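PDB 3MZO: Lin2634 protein from Listeria innocua, which is probably a metal-dependent phosphohydrolase of the HD-domain superfamily, related to 5'-deoxynucleotidases, and binds calcium ions. Local coordinates for residues Y62-N67 against G124-L129; Y144-E149 against E161-A166. One frame throughout, in Å; residues are numbered along the deposited sequence.

Contact 1 (Y62-N67 against G124-L129); sequences YEKALN and GKDSTL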
loop_
_atom_site.group_PDB
_atom_site.type_symbol
_atom_site.label_atom_id
_atom_site.label_comp_id
_atom_site.label_asym_id
_atom_site.label_seq_id
_atom_site.Cartn_x
_atom_site.Cartn_y
_atom_site.Cartn_z
ATOM N N TYR B 62 3.798 33.193 -3.919
ATOM C CA TYR B 62 4.277 31.936 -3.352
ATOM C C TYR B 62 3.572 31.562 -2.065
ATOM O O TYR B 62 3.214 30.394 -1.874
ATOM C CB TYR B 62 5.777 32.000 -3.077
ATOM C CG TYR B 62 6.652 31.785 -4.292
ATOM C CD1 TYR B 62 6.661 30.567 -4.995
ATOM C CD2 TYR B 62 7.523 32.770 -4.701
ATOM C CE1 TYR B 62 7.517 30.381 -6.106
ATOM C CE2 TYR B 62 8.362 32.600 -5.783
ATOM C CZ TYR B 62 8.366 31.435 -6.487
ATOM O OH TYR B 62 9.254 31.349 -7.535
ATOM N N GLU B 63 3.428 32.519 -1.165
ATOM C CA GLU B 63 2.793 32.235 0.108
ATOM C C GLU B 63 1.322 31.794 -0.051
ATOM O O GLU B 63 0.879 30.912 0.664
ATOM C CB GLU B 63 2.969 33.387 1.115
ATOM C CG GLU B 63 2.103 34.550 0.911
ATOM C CD GLU B 63 2.513 35.778 1.755
ATOM O OE1 GLU B 63 3.511 35.736 2.536
ATOM O OE2 GLU B 63 1.793 36.784 1.627
ATOM N N LYS B 64 0.591 32.370 -0.994
ATOM C CA LYS B 64 -0.776 31.934 -1.253
ATOM C C LYS B 64 -0.813 30.501 -1.790
ATOM O O LYS B 64 -1.576 29.668 -1.280
ATOM C CB LYS B 64 -1.477 32.880 -2.248
ATOM C CG LYS B 64 -1.853 34.226 -1.679
ATOM C CD LYS B 64 -2.207 35.234 -2.802
ATOM C CE LYS B 64 -2.718 36.567 -2.234
ATOM N NZ LYS B 64 -3.967 36.389 -1.485
ATOM N N ALA B 65 0.029 30.200 -2.786
ATOM C CA ALA B 65 0.051 28.886 -3.437
ATOM C C ALA B 65 0.586 27.792 -2.522
ATOM O O ALA B 65 0.024 26.682 -2.464
ATOM C CB ALA B 65 0.875 28.940 -4.724
ATOM N N LEU B 66 1.647 28.099 -1.783
ATOM C CA LEU B 66 2.292 27.112 -0.938
ATOM C C LEU B 66 1.391 26.623 0.203
ATOM O O LEU B 66 1.346 25.433 0.500
ATOM C CB LEU B 66 3.604 27.662 -0.347
ATOM C CG LEU B 66 4.405 26.614 0.433
ATOM C CD1 LEU B 66 4.958 25.532 -0.504
ATOM C CD2 LEU B 66 5.513 27.300 1.257
ATOM N N ASN B 67 0.693 27.556 0.832
ATOM C CA ASN B 67 -0.044 27.305 2.054
ATOM C C ASN B 67 -1.545 27.079 1.891
ATOM O O ASN B 67 -2.211 26.843 2.864
ATOM C CB ASN B 67 0.185 28.470 2.997
ATOM C CG ASN B 67 1.680 28.748 3.219
ATOM O OD1 ASN B 67 2.405 27.884 3.695
ATOM N ND2 ASN B 67 2.131 29.943 2.863
ATOM N N GLY B 124 -6.501 32.498 0.402
ATOM C CA GLY B 124 -5.597 33.119 -0.548
ATOM C C GLY B 124 -6.258 33.624 -1.817
ATOM O O GLY B 124 -5.699 34.485 -2.498
ATOM N N LYS B 125 -7.404 33.052 -2.157
ATOM C CA LYS B 125 -8.124 33.401 -3.378
ATOM C C LYS B 125 -8.898 34.691 -3.218
ATOM O O LYS B 125 -10.099 34.678 -3.045
ATOM C CB LYS B 125 -9.051 32.252 -3.816
ATOM C CG LYS B 125 -8.239 30.930 -4.046
ATOM C CD LYS B 125 -9.060 29.779 -4.631
ATOM C CE LYS B 125 -8.308 28.445 -4.430
ATOM N NZ LYS B 125 -8.993 27.283 -5.056
ATOM N N ASP B 126 -8.193 35.807 -3.291
ATOM C CA ASP B 126 -8.810 37.129 -3.234
ATOM C C ASP B 126 -8.721 37.743 -4.628
ATOM O O ASP B 126 -8.317 37.072 -5.576
ATOM C CB ASP B 126 -8.115 37.975 -2.176
ATOM C CG ASP B 126 -6.645 38.216 -2.466
ATOM O OD1 ASP B 126 -6.189 38.112 -3.643
ATOM O OD2 ASP B 126 -5.942 38.553 -1.485
ATOM N N SER B 127 -9.030 39.017 -4.771
ATOM C CA SER B 127 -9.071 39.592 -6.105
ATOM C C SER B 127 -7.762 40.279 -6.496
ATOM O O SER B 127 -7.707 40.978 -7.508
ATOM C CB SER B 127 -10.249 40.571 -6.216
ATOM O OG SER B 127 -10.152 41.557 -5.210
ATOM N N THR B 128 -6.707 40.111 -5.711
ATOM C CA THR B 128 -5.396 40.618 -6.130
ATOM C C THR B 128 -4.908 39.748 -7.281
ATOM O O THR B 128 -5.418 38.633 -7.494
ATOM C CB THR B 128 -4.358 40.574 -5.005
ATOM O OG1 THR B 128 -4.053 39.210 -4.679
ATOM C CG2 THR B 128 -4.867 41.349 -3.750
ATOM N N LEU B 129 -3.906 40.241 -8.006
ATOM C CA LEU B 129 -3.318 39.478 -9.088
ATOM C C LEU B 129 -2.849 38.120 -8.567
ATOM O O LEU B 129 -3.089 37.092 -9.210
ATOM C CB LEU B 129 -2.150 40.226 -9.735
ATOM C CG LEU B 129 -1.401 39.492 -10.848
ATOM C CD1 LEU B 129 -2.341 39.175 -12.036
ATOM C CD2 LEU B 129 -0.185 40.345 -11.285
#

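Contact 2 (Y144-E149 against E161-A166); sequences YESFGE and EIYSEA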
loop_
_atom_site.group_PDB
_atom_site.type_symbol
_atom_site.label_atom_id
_atom_site.label_comp_id
_atom_site.label_asym_id
_atom_site.label_seq_id
_atom_site.Cartn_x
_atom_site.Cartn_y
_atom_site.Cartn_z
ATOM N N TYR B 144 -5.354 18.791 -14.676
ATOM C CA TYR B 144 -4.348 17.732 -14.957
ATOM C C TYR B 144 -4.666 16.384 -14.275
ATOM O O TYR B 144 -4.484 15.307 -14.867
ATOM C CB TYR B 144 -2.908 18.225 -14.623
ATOM C CG TYR B 144 -2.288 18.926 -15.814
ATOM C CD1 TYR B 144 -2.614 20.246 -16.115
ATOM C CD2 TYR B 144 -1.419 18.242 -16.675
ATOM C CE1 TYR B 144 -2.081 20.878 -17.240
ATOM C CE2 TYR B 144 -0.875 18.863 -17.790
ATOM C CZ TYR B 144 -1.215 20.191 -18.053
ATOM O OH TYR B 144 -0.689 20.829 -19.129
ATOM N N GLU B 145 -5.092 16.432 -13.024
ATOM C CA GLU B 145 -5.411 15.188 -12.293
ATOM C C GLU B 145 -6.599 14.498 -12.954
ATOM O O GLU B 145 -6.592 13.316 -13.137
ATOM C CB GLU B 145 -5.843 15.458 -10.864
ATOM C CG GLU B 145 -4.817 15.844 -9.849
ATOM C CD GLU B 145 -5.485 16.168 -8.490
ATOM O OE1 GLU B 145 -6.494 16.915 -8.491
ATOM O OE2 GLU B 145 -4.995 15.708 -7.425
ATOM N N SER B 146 -7.631 15.257 -13.312
ATOM C CA SER B 146 -8.827 14.658 -13.866
ATOM C C SER B 146 -8.546 14.192 -15.312
ATOM O O SER B 146 -9.014 13.122 -15.753
ATOM C CB SER B 146 -10.009 15.621 -13.765
ATOM O OG SER B 146 -9.847 16.743 -14.621
ATOM N N PHE B 147 -7.744 14.989 -16.021
ATOM C CA PHE B 147 -7.303 14.680 -17.371
ATOM C C PHE B 147 -6.570 13.344 -17.395
ATOM O O PHE B 147 -6.833 12.495 -18.252
ATOM C CB PHE B 147 -6.390 15.813 -17.879
ATOM C CG PHE B 147 -5.844 15.594 -19.245
ATOM C CD1 PHE B 147 -6.559 16.003 -20.356
ATOM C CD2 PHE B 147 -4.606 14.999 -19.423
ATOM C CE1 PHE B 147 -6.047 15.809 -21.663
ATOM C CE2 PHE B 147 -4.083 14.801 -20.717
ATOM C CZ PHE B 147 -4.814 15.201 -21.837
ATOM N N GLY B 148 -5.672 13.164 -16.441
ATOM C CA GLY B 148 -4.894 11.938 -16.336
ATOM C C GLY B 148 -5.809 10.744 -16.207
ATOM O O GLY B 148 -5.629 9.760 -16.890
ATOM N N GLU B 149 -6.805 10.843 -15.334
ATOM C CA GLU B 149 -7.753 9.751 -15.140
ATOM C C GLU B 149 -8.581 9.446 -16.396
ATOM O O GLU B 149 -8.788 8.277 -16.757
ATOM C CB GLU B 149 -8.634 10.031 -13.913
ATOM C CG GLU B 149 -7.811 10.086 -12.582
ATOM C CD GLU B 149 -7.063 8.781 -12.269
ATOM O OE1 GLU B 149 -7.667 7.703 -12.416
ATOM O OE2 GLU B 149 -5.888 8.828 -11.828
ATOM N N GLU B 161 -16.663 15.374 -15.175
ATOM C CA GLU B 161 -17.345 16.487 -14.524
ATOM C C GLU B 161 -16.371 17.448 -13.860
ATOM O O GLU B 161 -16.558 18.670 -13.923
ATOM C CB GLU B 161 -18.361 15.980 -13.489
ATOM C CG GLU B 161 -19.558 15.238 -14.098
ATOM C CD GLU B 161 -20.301 14.356 -13.066
ATOM O OE1 GLU B 161 -20.173 14.599 -11.835
ATOM O OE2 GLU B 161 -21.004 13.406 -13.494
ATOM N N ILE B 162 -15.342 16.913 -13.222
ATOM C CA ILE B 162 -14.299 17.738 -12.594
ATOM C C ILE B 162 -13.538 18.561 -13.669
ATOM O O ILE B 162 -13.289 19.742 -13.503
ATOM C CB ILE B 162 -13.297 16.845 -11.792
ATOM C CG1 ILE B 162 -13.997 16.214 -10.566
ATOM C CG2 ILE B 162 -12.062 17.651 -11.342
ATOM C CD1 ILE B 162 -13.301 14.979 -9.970
ATOM N N TYR B 163 -13.156 17.894 -14.748
ATOM C CA TYR B 163 -12.440 18.513 -15.835
ATOM C C TYR B 163 -13.272 19.678 -16.410
ATOM O O TYR B 163 -12.768 20.800 -16.614
ATOM C CB TYR B 163 -12.151 17.452 -16.912
ATOM C CG TYR B 163 -11.494 17.983 -18.159
ATOM C CD1 TYR B 163 -12.263 18.452 -19.230
ATOM C CD2 TYR B 163 -10.108 18.034 -18.271
ATOM C CE1 TYR B 163 -11.665 18.937 -20.390
ATOM C CE2 TYR B 163 -9.499 18.515 -19.427
ATOM C CZ TYR B 163 -10.282 18.975 -20.477
ATOM O OH TYR B 163 -9.679 19.454 -21.618
ATOM N N SER B 164 -14.558 19.410 -16.623
ATOM C CA SER B 164 -15.463 20.400 -17.188
ATOM C C SER B 164 -15.570 21.636 -16.295
ATOM O O SER B 164 -15.484 22.776 -16.776
ATOM C CB SER B 164 -16.823 19.759 -17.427
ATOM O OG SER B 164 -16.680 18.693 -18.343
ATOM N N GLU B 165 -15.721 21.404 -14.995
ATOM C CA GLU B 165 -15.835 22.480 -14.027
ATOM C C GLU B 165 -14.559 23.280 -13.963
ATOM O O GLU B 165 -14.611 24.511 -13.919
ATOM C CB GLU B 165 -16.170 21.939 -12.637
ATOM C CG GLU B 165 -16.380 23.017 -11.527
ATOM C CD GLU B 165 -15.066 23.636 -10.936
ATOM O OE1 GLU B 165 -14.006 22.951 -10.839
ATOM O OE2 GLU B 165 -15.111 24.828 -10.550
ATOM N N ALA B 166 -13.424 22.580 -13.945
ATOM C CA ALA B 166 -12.127 23.220 -13.851
ATOM C C ALA B 166 -11.882 24.091 -15.089
ATOM O O ALA B 166 -11.584 25.277 -14.949
ATOM C CB ALA B 166 -11.004 22.162 -13.633
#

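Contact 1 (Y62-N67 against G124-L129)
The carboxylate of Asp126 is met from above its plane by the ammonium group of Lys64, whose NZ lies 2.9 Å from Asp126 OD2, about 59° out of that plane; near the plane, on the syn side of OD1, comes the hydroxyl of Thr128, with Thr128 OG1 2.6 Å from Asp126 OD1. The setting is the all-helical HD-domain fold, where helix 58-67 runs into the metal-binding His68 and Asp69, and the loop after helix 114-121 leads into helix 129-151, which bears the calcium ligand Asp138. The backbone N of Thr128 also bonds to Asp126 OD1, from well above the plane, which makes an Asx turn. Two donors of one residue thus fix the rotation of the carboxylate, while OD2 receives the lysine. Thr128 itself occupies the N-cap position, its OG1 hydrogen-bonded to Gly131 N. The salt bridge therefore reaches a carboxylate already tied to the start of a helix, whose positive end would be expected to stabilise the negative charge. The side chains of Lys64 and Asp126 cross at about a right angle. The lysine chain is extended as far as CE and then bends (chi4 -63°), which brings NZ within bonding distance of a backbone carbonyl as well: Lys64 NZ donates to Gly124 O over 2.8 Å, tilted 23° from the carbonyl plane.

Contact 2 (Y144-E149 against E161-A166)
Ser146 faces Ile162 and Tyr163 where the segments 144-149 and 161-166 come closest, and van der Waals packing makes up the whole contact, with no hydrogen bond between the segments. On the aliphatic side, Ser146 CB rests against Ile162 CG2 at 3.8 Å; this methyl, anti to the backbone N of Ile162, is the branch turned to the serine. The hydroxyl packs alongside the base of Tyr163: Ser146 OG is 3.3 Å from Tyr163 CB and lies in the plane of the tyrosine ring, at its edge. For its hydrogen bonding the hydroxyl turns back to its own helix, where the carbonyl oxygens of Leu142, the stronger partner, and Leu143 share or compete for its single proton. The arrangement is a helical hairpin of the all-helical HD-domain fold: helices 129-151 and 158-172 run roughly antiparallel, their axes at 144° and 8.6 Å apart at these segments. Aromatic packing extends the interface. Phe147 and Tyr163, each with CG anti to its backbone N (chi1 179° and 176°), lie side by side and point the same way, and Phe147 CD1 is 4.0 Å from Tyr163 CE2, which comes to the edge of the phenylalanine ring near its plane. Leu201 of helix 201-211 touches both rings, and the phenol OH of Tyr163 hydrogen-bonds to Thr205 OG1.

From the N terminus, the chain passes through helices 4-13 and 31-51 before helix 58-67 supplies the first half of contact 1. Helix 87-108 and helix 114-121 then intervene, and contact 1 closes this long excursion at the loop before helix 129-151. Contact 2 opens later on that same helix and closes the short connection between it and helix 158-172, 11 residues separating its two segments. The two are in series, neither nested nor crossed, with centres about 22 Å apart on opposite sides of the chain's centre. Helix 129-151 connects them: its start adjoins contact 1, its far part joins contact 2, and the calcium ligand Asp138 lies in between.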